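AxyAgu115A (Amphibacillus xylanus NBRC 15112, PDB 6NPS) is a family GH115 alpha-glucuronidase, a hydrolase that probably removes glucuronic acid side groups from arabinoglucuronoxylan. Local coordinates at residues A[332-335]-A[336-339]; A[326-329]-A[330-333]; A[280-283]-A[284-287]. The protein carries 3 engineered substitutions. All coordinates share one frame; numbering follows the deposited sequence.

How the interactions relate
Coming from the N terminus, the chain reaches interaction 3 first, about two turns of helix 277-291 (280-283 with 284-287). It then runs through strand 298-300, one of the eight parallel strands of the barrel-like sheet, and on to helix 317-338, where interaction 2 (326-329 with 330-333) leads into interaction 1 (332-335 with 336-339); these two overlap at Asn-332 and Lys-333. All three are local and close no long loop, and none encloses another: interaction 3 ends before the other two begin. The helices meet through Trp-284, whose CH2 lies against Val-327 and Gln-331 of interaction 2, and through Leu-334 and His-338 of interaction 1, which pack on Trp-284 and Glu-285.

Interaction 1 (A[332-335]-A[336-339]); sequences NKLI and KEHV
Residues 332-339 form the last turns of a helix: Lys-336 N bonds Asn-332 O at 2.9 Å, Glu-337 N and His-338 N follow onto Lys-333 O and Leu-334 O, and Val-339 N still reaches Ile-335 O although Val-339 itself has left helical angles. On the exposed side Lys-333 and Glu-337, four residues apart, form a salt bridge, with NZ of Lys-333 3.1 Å from OE2 of Glu-337. The lysine chain bends at chi2 (-146°), which brings NZ up to that carboxylate oxygen. Glu-337 meets it with a chain extended beyond CG, while its CG lies 3.2 Å from Lys-333 O. This i to i+4 ion pair sits at the C-terminal end of helix 317-338, in the TIM-barrel-like part of the GH115 enzyme, where the helix lies between strand 298-300 and helix 277-291. Leu-334 faces the latter helix: its CD2 methyl approaches CD2 of the His-338 ring at 4.1 Å, and its side chain also touches Trp-284 and Leu-288. The imidazole has CB of Glu-337 over the centre of one face, 3.8 Å above its plane. Ile-335 turns to the sheet, touching Ile-298 and Ile-300, and its side chain lies beside that of Val-339, pointing the same way, with CG2 of Ile-335 4.1 Å from CB of Val-339. Asn-332 is buried, and both ends of its amide are satisfied farther off: ND2 donates to Glu-374 and OD1 accepts from Arg-348.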
loop_
_atom_site.group_PDB
_atom_site.type_symbol
_atom_site.label_atom_id
_atom_site.label_comp_id
_atom_site.label_asym_id
_atom_site.label_seq_id
_atom_site.Cartn_x
_atom_site.Cartn_y
_atom_site.Cartn_z
ATOM N N ASN A 332 -47.223 -31.863 -6.964
ATOM C CA ASN A 332 -47.624 -33.221 -6.601
ATOM C C ASN A 332 -48.848 -33.672 -7.371
ATOM O O ASN A 332 -48.962 -34.852 -7.740
ATOM C CB ASN A 332 -47.888 -33.312 -5.109
ATOM C CG ASN A 332 -46.604 -33.529 -4.321
ATOM O OD1 ASN A 332 -45.556 -33.882 -4.888
ATOM N ND2 ASN A 332 -46.674 -33.295 -3.018
ATOM N N LYS A 333 -49.792 -32.748 -7.587
ATOM C CA LYS A 333 -51.024 -33.048 -8.330
ATOM C C LYS A 333 -50.700 -33.425 -9.773
ATOM O O LYS A 333 -51.232 -34.399 -10.307
ATOM C CB LYS A 333 -51.977 -31.853 -8.297
ATOM C CG LYS A 333 -53.448 -32.232 -8.245
ATOM C CD LYS A 333 -54.303 -31.235 -9.009
ATOM C CE LYS A 333 -55.579 -31.882 -9.523
ATOM N NZ LYS A 333 -56.266 -31.030 -10.532
ATOM N N LEU A 334 -49.821 -32.645 -10.393
ATOM C CA LEU A 334 -49.316 -32.954 -11.727
ATOM C C LEU A 334 -48.615 -34.315 -11.764
ATOM O O LEU A 334 -48.863 -35.136 -12.661
ATOM C CB LEU A 334 -48.384 -31.842 -12.176
ATOM C CG LEU A 334 -49.057 -30.514 -12.529
ATOM C CD1 LEU A 334 -47.915 -29.584 -12.943
ATOM C CD2 LEU A 334 -50.105 -30.708 -13.613
ATOM N N ILE A 335 -47.791 -34.602 -10.764
ATOM C CA ILE A 335 -47.046 -35.860 -10.783
ATOM C C ILE A 335 -47.998 -37.051 -10.680
ATOM O O ILE A 335 -47.902 -38.005 -11.463
ATOM C CB ILE A 335 -45.973 -35.840 -9.678
ATOM C CG1 ILE A 335 -44.873 -34.844 -10.061
ATOM C CG2 ILE A 335 -45.407 -37.251 -9.447
ATOM C CD1 ILE A 335 -43.976 -34.433 -8.888
ATOM N N LYS A 336 -48.992 -36.929 -9.824
ATOM C CA LYS A 336 -49.977 -37.977 -9.678
ATOM C C LYS A 336 -50.745 -38.197 -10.987
ATOM O O LYS A 336 -51.112 -39.328 -11.305
ATOM C CB LYS A 336 -50.952 -37.643 -8.547
ATOM C CG LYS A 336 -50.939 -38.642 -7.401
ATOM C CD LYS A 336 -51.490 -38.026 -6.126
ATOM C CE LYS A 336 -52.424 -38.986 -5.408
ATOM N NZ LYS A 336 -53.793 -38.971 -5.995
ATOM N N GLU A 337 -50.990 -37.125 -11.742
ATOM C CA GLU A 337 -51.836 -37.242 -12.942
ATOM C C GLU A 337 -51.070 -37.762 -14.156
ATOM O O GLU A 337 -51.647 -38.463 -14.990
ATOM C CB GLU A 337 -52.469 -35.893 -13.287
ATOM C CG GLU A 337 -53.520 -35.434 -12.294
ATOM C CD GLU A 337 -53.905 -33.958 -12.452
ATOM O OE1 GLU A 337 -53.178 -33.199 -13.136
ATOM O OE2 GLU A 337 -54.926 -33.553 -11.856
ATOM N N HIS A 338 -49.776 -37.460 -14.264
ATOM C CA HIS A 338 -49.033 -37.690 -15.489
ATOM C C HIS A 338 -47.798 -38.559 -15.337
ATOM O O HIS A 338 -47.111 -38.787 -16.336
ATOM C CB HIS A 338 -48.618 -36.350 -16.094
ATOM C CG HIS A 338 -49.775 -35.431 -16.319
ATOM N ND1 HIS A 338 -50.861 -35.791 -17.094
ATOM C CD2 HIS A 338 -50.042 -34.193 -15.838
ATOM C CE1 HIS A 338 -51.742 -34.806 -17.093
ATOM N NE2 HIS A 338 -51.269 -33.823 -16.344
ATOM N N VAL A 339 -47.479 -39.029 -14.132
ATOM C CA VAL A 339 -46.299 -39.863 -13.917
ATOM C C VAL A 339 -46.737 -41.176 -13.286
ATOM O O VAL A 339 -46.516 -42.246 -13.857
ATOM C CB VAL A 339 -45.248 -39.167 -13.039
ATOM C CG1 VAL A 339 -44.076 -40.149 -12.727
ATOM C CG2 VAL A 339 -44.694 -37.919 -13.747
#

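Interaction 2 (A[326-329]-A[330-333]); sequences DVIQ and TQNK
This is an i to i+4 contact within helix 317-338, one turn before its last residues, on a stretch packed between helix 277-291 and strand 298-300. Thr-330 turns its hydroxyl back onto the helix: with OG1 beside its own backbone N (chi1 -57°), it donates to Asp-326 O at 3.0 Å. The amide of Thr-330 also bonds that oxygen, at 3.1 Å, and the two donors arrive from opposite faces of the carbonyl plane. The carboxylate of Asp-326 is engaged elsewhere, in a salt bridge from OD1 to Arg-277. On the buried side the extended Gln-331 lays its amide across Val-327, whose CG1 methyl is 3.4 Å from both CD and NE2 of Gln-331. NE2 in turn donates to Gly-301 O, just beyond strand 298-300, which fixes the end of the side chain. Ile-328 and Asn-332 lie side by side, CG2 of the isoleucine 4.1 Å from ND2 of the asparagine, which is bonded to Glu-374. Asp-326 O thus has two donors where an ordinary helical carbonyl has one, and the buried Gln-331 amide joins the helix to the residue following that strand by a polar bond while its flank rests on a methyl.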
loop_
_atom_site.group_PDB
_atom_site.type_symbol
_atom_site.label_atom_id
_atom_site.label_comp_id
_atom_site.label_asym_id
_atom_site.label_seq_id
_atom_site.Cartn_x
_atom_site.Cartn_y
_atom_site.Cartn_z
ATOM N N ASP A 326 -47.739 -23.513 -2.088
ATOM C CA ASP A 326 -48.697 -23.548 -3.185
ATOM C C ASP A 326 -48.106 -24.288 -4.367
ATOM O O ASP A 326 -48.749 -25.157 -4.967
ATOM C CB ASP A 326 -49.116 -22.118 -3.580
ATOM C CG ASP A 326 -50.486 -22.076 -4.282
ATOM O OD1 ASP A 326 -50.981 -20.968 -4.613
ATOM O OD2 ASP A 326 -51.075 -23.157 -4.503
ATOM N N VAL A 327 -46.887 -23.933 -4.740
ATOM C CA VAL A 327 -46.204 -24.625 -5.822
ATOM C C VAL A 327 -46.208 -26.137 -5.585
ATOM O O VAL A 327 -46.716 -26.913 -6.408
ATOM C CB VAL A 327 -44.784 -24.060 -5.975
ATOM C CG1 VAL A 327 -43.959 -24.923 -6.877
ATOM C CG2 VAL A 327 -44.842 -22.600 -6.480
ATOM N N ILE A 328 -45.697 -26.567 -4.421
ATOM C CA ILE A 328 -45.522 -27.998 -4.149
ATOM C C ILE A 328 -46.849 -28.743 -4.239
ATOM O O ILE A 328 -46.939 -29.835 -4.823
ATOM C CB ILE A 328 -44.839 -28.211 -2.778
ATOM C CG1 ILE A 328 -43.361 -27.860 -2.883
ATOM C CG2 ILE A 328 -45.028 -29.646 -2.346
ATOM C CD1 ILE A 328 -42.570 -27.669 -1.541
ATOM N N GLN A 329 -47.911 -28.174 -3.670
ATOM C CA GLN A 329 -49.212 -28.819 -3.791
ATOM C C GLN A 329 -49.594 -29.027 -5.254
ATOM O O GLN A 329 -50.165 -30.068 -5.614
ATOM C CB GLN A 329 -50.271 -27.986 -3.075
ATOM C CG GLN A 329 -50.553 -28.424 -1.654
ATOM C CD GLN A 329 -52.005 -28.252 -1.288
ATOM O OE1 GLN A 329 -52.595 -29.090 -0.603
ATOM N NE2 GLN A 329 -52.597 -27.157 -1.750
ATOM N N THR A 330 -49.291 -28.042 -6.108
ATOM C CA THR A 330 -49.593 -28.147 -7.538
ATOM C C THR A 330 -48.737 -29.224 -8.204
ATOM O O THR A 330 -49.243 -30.055 -8.970
ATOM C CB THR A 330 -49.357 -26.791 -8.231
ATOM O OG1 THR A 330 -50.141 -25.763 -7.607
ATOM C CG2 THR A 330 -49.721 -26.872 -9.702
ATOM N N GLN A 331 -47.428 -29.203 -7.934
ATOM C CA GLN A 331 -46.519 -30.147 -8.570
ATOM C C GLN A 331 -46.897 -31.585 -8.234
ATOM O O GLN A 331 -46.975 -32.438 -9.131
ATOM C CB GLN A 331 -45.086 -29.818 -8.165
ATOM C CG GLN A 331 -44.528 -28.551 -8.823
ATOM C CD GLN A 331 -43.304 -28.039 -8.120
ATOM O OE1 GLN A 331 -43.096 -28.333 -6.948
ATOM N NE2 GLN A 331 -42.486 -27.252 -8.815
ATOM N N ASN A 332 -47.223 -31.863 -6.964
ATOM C CA ASN A 332 -47.624 -33.221 -6.601
ATOM C C ASN A 332 -48.848 -33.672 -7.371
ATOM O O ASN A 332 -48.962 -34.852 -7.740
ATOM C CB ASN A 332 -47.888 -33.312 -5.109
ATOM C CG ASN A 332 -46.604 -33.529 -4.321
ATOM O OD1 ASN A 332 -45.556 -33.882 -4.888
ATOM N ND2 ASN A 332 -46.674 -33.295 -3.018
ATOM N N LYS A 333 -49.792 -32.748 -7.587
ATOM C CA LYS A 333 -51.024 -33.048 -8.330
ATOM C C LYS A 333 -50.700 -33.425 -9.773
ATOM O O LYS A 333 -51.232 -34.399 -10.307
ATOM C CB LYS A 333 -51.977 -31.853 -8.297
ATOM C CG LYS A 333 -53.448 -32.232 -8.245
ATOM C CD LYS A 333 -54.303 -31.235 -9.009
ATOM C CE LYS A 333 -55.579 -31.882 -9.523
ATOM N NZ LYS A 333 -56.266 -31.030 -10.532
#

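Interaction 3 (A[280-283]-A[284-287]); sequences ITKF and WEDG
Ile-280 lays its CG2 methyl over one face of the Trp-284 indole, a CH-pi contact in which CG2 is 3.5 Å from the centroid of the six-membered ring and 14° off the normal. The closest ring atom is CZ2 of Trp-284, 3.4 Å from Ile-280 CG2. Trp-284 has CG beside its own backbone N (chi1 -71°), which swings the indole back along helix 277-291 over the preceding turn and brings CG to 3.5 Å from Ile-280 O. That same carbonyl accepts the backbone N of Trp-284 at 3.0 Å. Phe-283 comes obliquely to the five-membered ring, the planes at 42° and CD2 of the phenylalanine 4.0 Å from CD1 of the tryptophan; Tyr-257 meets the phenyl ring edge-to-face. Beyond this turn the indole packs on Val-327 and Gln-331 of helix 317-338, while Leu-334 touches CB of Trp-284, so the residue fills the seam between two neighbouring helices of the barrel-like region. An alanine here would remove the indole and is likely to leave Ile-280 CG2 without its aromatic face and a gap beside Val-327 and Gln-331. On the more polar side, CD of Lys-282 is 3.4 Å from OE1 of Glu-285, but the lysine NZ remains 5.1 Å from that oxygen. The acidic pair Glu-285 and Asp-286 therefore probably offers Lys-282 a general electrostatic attraction rather than a direct bridge, while Asp-286 OD2 hydrogen-bonds Tyr-267.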
loop_
_atom_site.group_PDB
_atom_site.type_symbol
_atom_site.label_atom_id
_atom_site.label_comp_id
_atom_site.label_asym_id
_atom_site.label_seq_id
_atom_site.Cartn_x
_atom_site.Cartn_y
_atom_site.Cartn_z
ATOM N N ILE A 280 -46.995 -21.519 -16.079
ATOM C CA ILE A 280 -45.968 -22.303 -15.389
ATOM C C ILE A 280 -46.472 -23.710 -15.096
ATOM O O ILE A 280 -45.719 -24.679 -15.187
ATOM C CB ILE A 280 -45.503 -21.602 -14.099
ATOM C CG1 ILE A 280 -44.910 -20.238 -14.420
ATOM C CG2 ILE A 280 -44.417 -22.450 -13.412
ATOM C CD1 ILE A 280 -43.667 -20.347 -15.326
ATOM N N THR A 281 -47.764 -23.853 -14.794
ATOM C CA THR A 281 -48.340 -25.169 -14.522
ATOM C C THR A 281 -48.326 -26.059 -15.759
ATOM O O THR A 281 -47.987 -27.244 -15.671
ATOM C CB THR A 281 -49.771 -24.994 -14.017
ATOM O OG1 THR A 281 -49.733 -24.343 -12.745
ATOM C CG2 THR A 281 -50.475 -26.328 -13.897
ATOM N N LYS A 282 -48.732 -25.516 -16.917
ATOM C CA LYS A 282 -48.696 -26.296 -18.151
ATOM C C LYS A 282 -47.261 -26.561 -18.580
ATOM O O LYS A 282 -46.967 -27.614 -19.159
ATOM C CB LYS A 282 -49.501 -25.572 -19.271
ATOM C CG LYS A 282 -49.626 -26.392 -20.567
ATOM C CD LYS A 282 -50.866 -27.302 -20.584
ATOM C CE LYS A 282 -51.191 -27.800 -21.995
ATOM N NZ LYS A 282 -52.520 -27.326 -22.486
ATOM N N PHE A 283 -46.340 -25.662 -18.233
ATOM C CA PHE A 283 -44.929 -25.921 -18.471
ATOM C C PHE A 283 -44.462 -27.165 -17.713
ATOM O O PHE A 283 -43.846 -28.064 -18.303
ATOM C CB PHE A 283 -44.130 -24.668 -18.094
ATOM C CG PHE A 283 -42.648 -24.775 -18.340
ATOM C CD1 PHE A 283 -42.144 -24.915 -19.631
ATOM C CD2 PHE A 283 -41.760 -24.677 -17.276
ATOM C CE1 PHE A 283 -40.730 -25.001 -19.835
ATOM C CE2 PHE A 283 -40.363 -24.771 -17.460
ATOM C CZ PHE A 283 -39.848 -24.915 -18.755
ATOM N N TRP A 284 -44.783 -27.253 -16.410
ATOM C CA TRP A 284 -44.408 -28.405 -15.589
ATOM C C TRP A 284 -45.136 -29.669 -16.040
ATOM O O TRP A 284 -44.552 -30.761 -16.045
ATOM C CB TRP A 284 -44.697 -28.102 -14.114
ATOM C CG TRP A 284 -43.752 -27.072 -13.530
ATOM C CD1 TRP A 284 -42.480 -26.806 -13.951
ATOM C CD2 TRP A 284 -43.997 -26.201 -12.419
ATOM N NE1 TRP A 284 -41.919 -25.815 -13.166
ATOM C CE2 TRP A 284 -42.837 -25.438 -12.218
ATOM C CE3 TRP A 284 -45.075 -26.023 -11.557
ATOM C CZ2 TRP A 284 -42.733 -24.477 -11.211
ATOM C CZ3 TRP A 284 -44.963 -25.061 -10.539
ATOM C CH2 TRP A 284 -43.809 -24.302 -10.387
ATOM N N GLU A 285 -46.405 -29.535 -16.414
ATOM C CA GLU A 285 -47.164 -30.664 -16.955
ATOM C C GLU A 285 -46.535 -31.228 -18.236
ATOM O O GLU A 285 -46.388 -32.447 -18.385
ATOM C CB GLU A 285 -48.610 -30.228 -17.243
ATOM C CG GLU A 285 -49.430 -31.343 -17.832
ATOM C CD GLU A 285 -50.781 -30.862 -18.397
ATOM O OE1 GLU A 285 -51.152 -29.690 -18.169
ATOM O OE2 GLU A 285 -51.454 -31.666 -19.075
ATOM N N ASP A 286 -46.195 -30.360 -19.202
ATOM C CA ASP A 286 -45.575 -30.863 -20.426
ATOM C C ASP A 286 -44.189 -31.445 -20.158
ATOM O O ASP A 286 -43.782 -32.413 -20.818
ATOM C CB ASP A 286 -45.537 -29.749 -21.468
ATOM C CG ASP A 286 -46.934 -29.524 -22.118
ATOM O OD1 ASP A 286 -47.887 -30.187 -21.644
ATOM O OD2 ASP A 286 -47.086 -28.726 -23.077
ATOM N N GLY A 287 -43.471 -30.909 -19.172
ATOM C CA GLY A 287 -42.201 -31.513 -18.786
ATOM C C GLY A 287 -42.369 -32.914 -18.211
ATOM O O GLY A 287 -41.592 -33.834 -18.524
#